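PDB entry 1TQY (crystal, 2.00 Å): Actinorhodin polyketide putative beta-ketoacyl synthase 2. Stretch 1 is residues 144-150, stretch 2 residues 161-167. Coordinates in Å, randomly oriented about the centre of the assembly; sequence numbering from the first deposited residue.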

# COMPACT_ATOMS: atom_id res chain seq x y z
N PHE B 144 9.99 -4.77 -1.08
CA PHE B 144 8.96 -3.73 -1.11
C PHE B 144 7.53 -4.27 -1.02
O PHE B 144 7.23 -5.39 -1.45
N TYR B 145 6.65 -3.47 -0.42
CA TYR B 145 5.27 -3.88 -0.18
C TYR B 145 4.44 -4.26 -1.40
O TYR B 145 3.55 -5.09 -1.30
N ALA B 146 4.75 -3.67 -2.55
CA ALA B 146 4.02 -3.99 -3.77
C ALA B 146 4.40 -5.34 -4.38
O ALA B 146 3.69 -5.83 -5.25
N VAL B 147 5.48 -5.95 -3.91
CA VAL B 147 5.97 -7.20 -4.50
C VAL B 147 4.94 -8.24 -4.93
O VAL B 147 4.96 -8.67 -6.08
N ASN B 148 4.03 -8.63 -4.04
CA ASN B 148 3.06 -9.64 -4.42
C ASN B 148 2.06 -9.25 -5.50
O ASN B 148 1.54 -10.11 -6.21
N THR B 149 1.79 -7.96 -5.64
CA THR B 149 0.87 -7.55 -6.68
C THR B 149 1.61 -7.65 -8.02
O THR B 149 1.11 -8.25 -8.98
N GLY B 150 2.81 -7.10 -8.07
CA GLY B 150 3.61 -7.15 -9.28
C GLY B 150 3.96 -8.55 -9.75
O GLY B 150 3.97 -8.81 -10.96
N PRO B 161 -6.05 -2.25 -13.82
CA PRO B 161 -5.76 -1.43 -12.63
C PRO B 161 -5.42 -2.34 -11.46
O PRO B 161 -6.20 -3.23 -11.12
N SER B 162 -4.27 -2.11 -10.84
CA SER B 162 -3.82 -2.92 -9.73
C SER B 162 -3.24 -2.05 -8.62
O SER B 162 -2.88 -0.89 -8.85
N SER B 163 -3.13 -2.60 -7.41
CA SER B 163 -2.58 -1.85 -6.28
C SER B 163 -2.11 -2.74 -5.13
O SER B 163 -2.31 -3.96 -5.14
N ALA B 164 -1.46 -2.11 -4.17
CA ALA B 164 -0.96 -2.78 -2.97
C ALA B 164 -1.21 -1.77 -1.85
O ALA B 164 -0.89 -0.59 -1.98
N LEU B 165 -1.78 -2.26 -0.76
CA LEU B 165 -2.13 -1.43 0.38
C LEU B 165 -1.45 -1.96 1.62
O LEU B 165 -1.11 -3.14 1.69
N VAL B 166 -1.23 -1.08 2.60
CA VAL B 166 -0.64 -1.48 3.87
C VAL B 166 -1.47 -0.84 4.98
O VAL B 166 -1.62 0.38 5.03
N ALA B 167 -2.01 -1.68 5.87
CA ALA B 167 -2.84 -1.24 7.00
C ALA B 167 -2.86 -2.38 8.02
O ALA B 167 -3.92 -2.77 8.52

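The two stretches belong to one chain and bury 249 Å² between them, both sides summed. Stretch 1 makes a type I beta turn from Phe144 to Val147 and runs on into a helix. Stretch 2 is largely a strand. They come nearest at Ala146 and Ala164, whose CA atoms lie 5.2 Å apart.

One hydrogen bond crosses the contact. Thr149 points its CA-to-CB bond toward the strand and takes the m rotamer (chi1 -73°). This places its hydroxyl beside the strand backbone, and OG1 of Thr149 donates to the carbonyl O of Ser163 at 2.8 Å. The partner is a backbone atom, so the side chain of Ser163 is not needed for the bond; its CA-to-CB bond points away. OG1 of Thr149 is also hydrogen-bonded elsewhere in the structure.

The remaining contacts are van der Waals. On the strand, Ala164 and Val166 point toward stretch 1, while Ser163 and Leu165 point away, the usual alternation of a beta strand. Ala164 is central. CB of Ala164 lies 3.7 Å from CA of Ala146 and 4.1 Å from CB of Ala146. CB of Ala164 is also 4.0 Å from O of Tyr145 and 3.9 Å from OG1 of Thr149. The small side chains at Ala146 and Ala164 go with the close approach of the two backbones here.

The CA-to-CB bond of Tyr145 (m, chi1 -54°) points toward stretch 2, where CB of Tyr145 meets CG2 of Val166 (t, chi1 -179°) at 3.8 Å. This methyl approaches the tyrosine ring obliquely.

At the other end, CG2 of Thr149 packs against CB of Ser162 at 3.8 Å. Ser162 is also m (chi1 -66°), and its OG is hydrogen-bonded to a residue just outside the stretches. Phe144, Val147, Asn148 and Leu165 take no part in the contact.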

# COMPACT_ATOMS: atom_id res chain seq x y z
CB PHE B 144 9.18 -2.73 -2.29
CG PHE B 144 8.66 -3.18 -3.64
CD1 PHE B 144 8.78 -4.50 -4.08
CD2 PHE B 144 8.08 -2.24 -4.51
CE1 PHE B 144 8.34 -4.88 -5.37
CE2 PHE B 144 7.64 -2.60 -5.80
CZ PHE B 144 7.77 -3.92 -6.23
CB TYR B 145 4.59 -2.79 0.66
CG TYR B 145 5.40 -2.53 1.91
CD1 TYR B 145 5.39 -3.44 2.97
CD2 TYR B 145 6.30 -1.47 1.96
CE1 TYR B 145 6.28 -3.31 4.04
CE2 TYR B 145 7.20 -1.34 3.03
CZ TYR B 145 7.19 -2.27 4.06
OH TYR B 145 8.12 -2.17 5.07
CB ALA B 146 4.24 -2.90 -4.80
CB VAL B 147 7.07 -7.88 -3.60
CG1 VAL B 147 6.49 -8.34 -2.25
CG2 VAL B 147 7.67 -9.07 -4.35
CB ASN B 148 2.35 -10.16 -3.18
CG ASN B 148 3.32 -10.67 -2.15
OD1 ASN B 148 4.34 -11.27 -2.52
ND2 ASN B 148 3.04 -10.43 -0.88
CB THR B 149 0.36 -6.11 -6.46
OG1 THR B 149 -0.56 -6.10 -5.36
CG2 THR B 149 -0.35 -5.59 -7.69
CB PRO B 161 -7.07 -0.69 -12.38
CG PRO B 161 -7.81 -0.79 -13.66
CD PRO B 161 -7.47 -2.13 -14.21
CB SER B 162 -2.74 -3.90 -10.19
OG SER B 162 -3.27 -4.86 -11.10
CB SER B 163 -3.62 -0.85 -5.74
OG SER B 163 -2.99 0.18 -5.00
CB ALA B 164 0.53 -3.08 -3.09
CB LEU B 165 -3.65 -1.49 0.59
CG LEU B 165 -4.54 -1.12 -0.60
CD1 LEU B 165 -6.01 -1.23 -0.20
CD2 LEU B 165 -4.23 0.29 -1.05
CB VAL B 166 0.84 -1.00 4.02
CG1 VAL B 166 1.38 -1.48 5.37
CG2 VAL B 166 1.71 -1.57 2.89
CB ALA B 167 -4.26 -0.92 6.53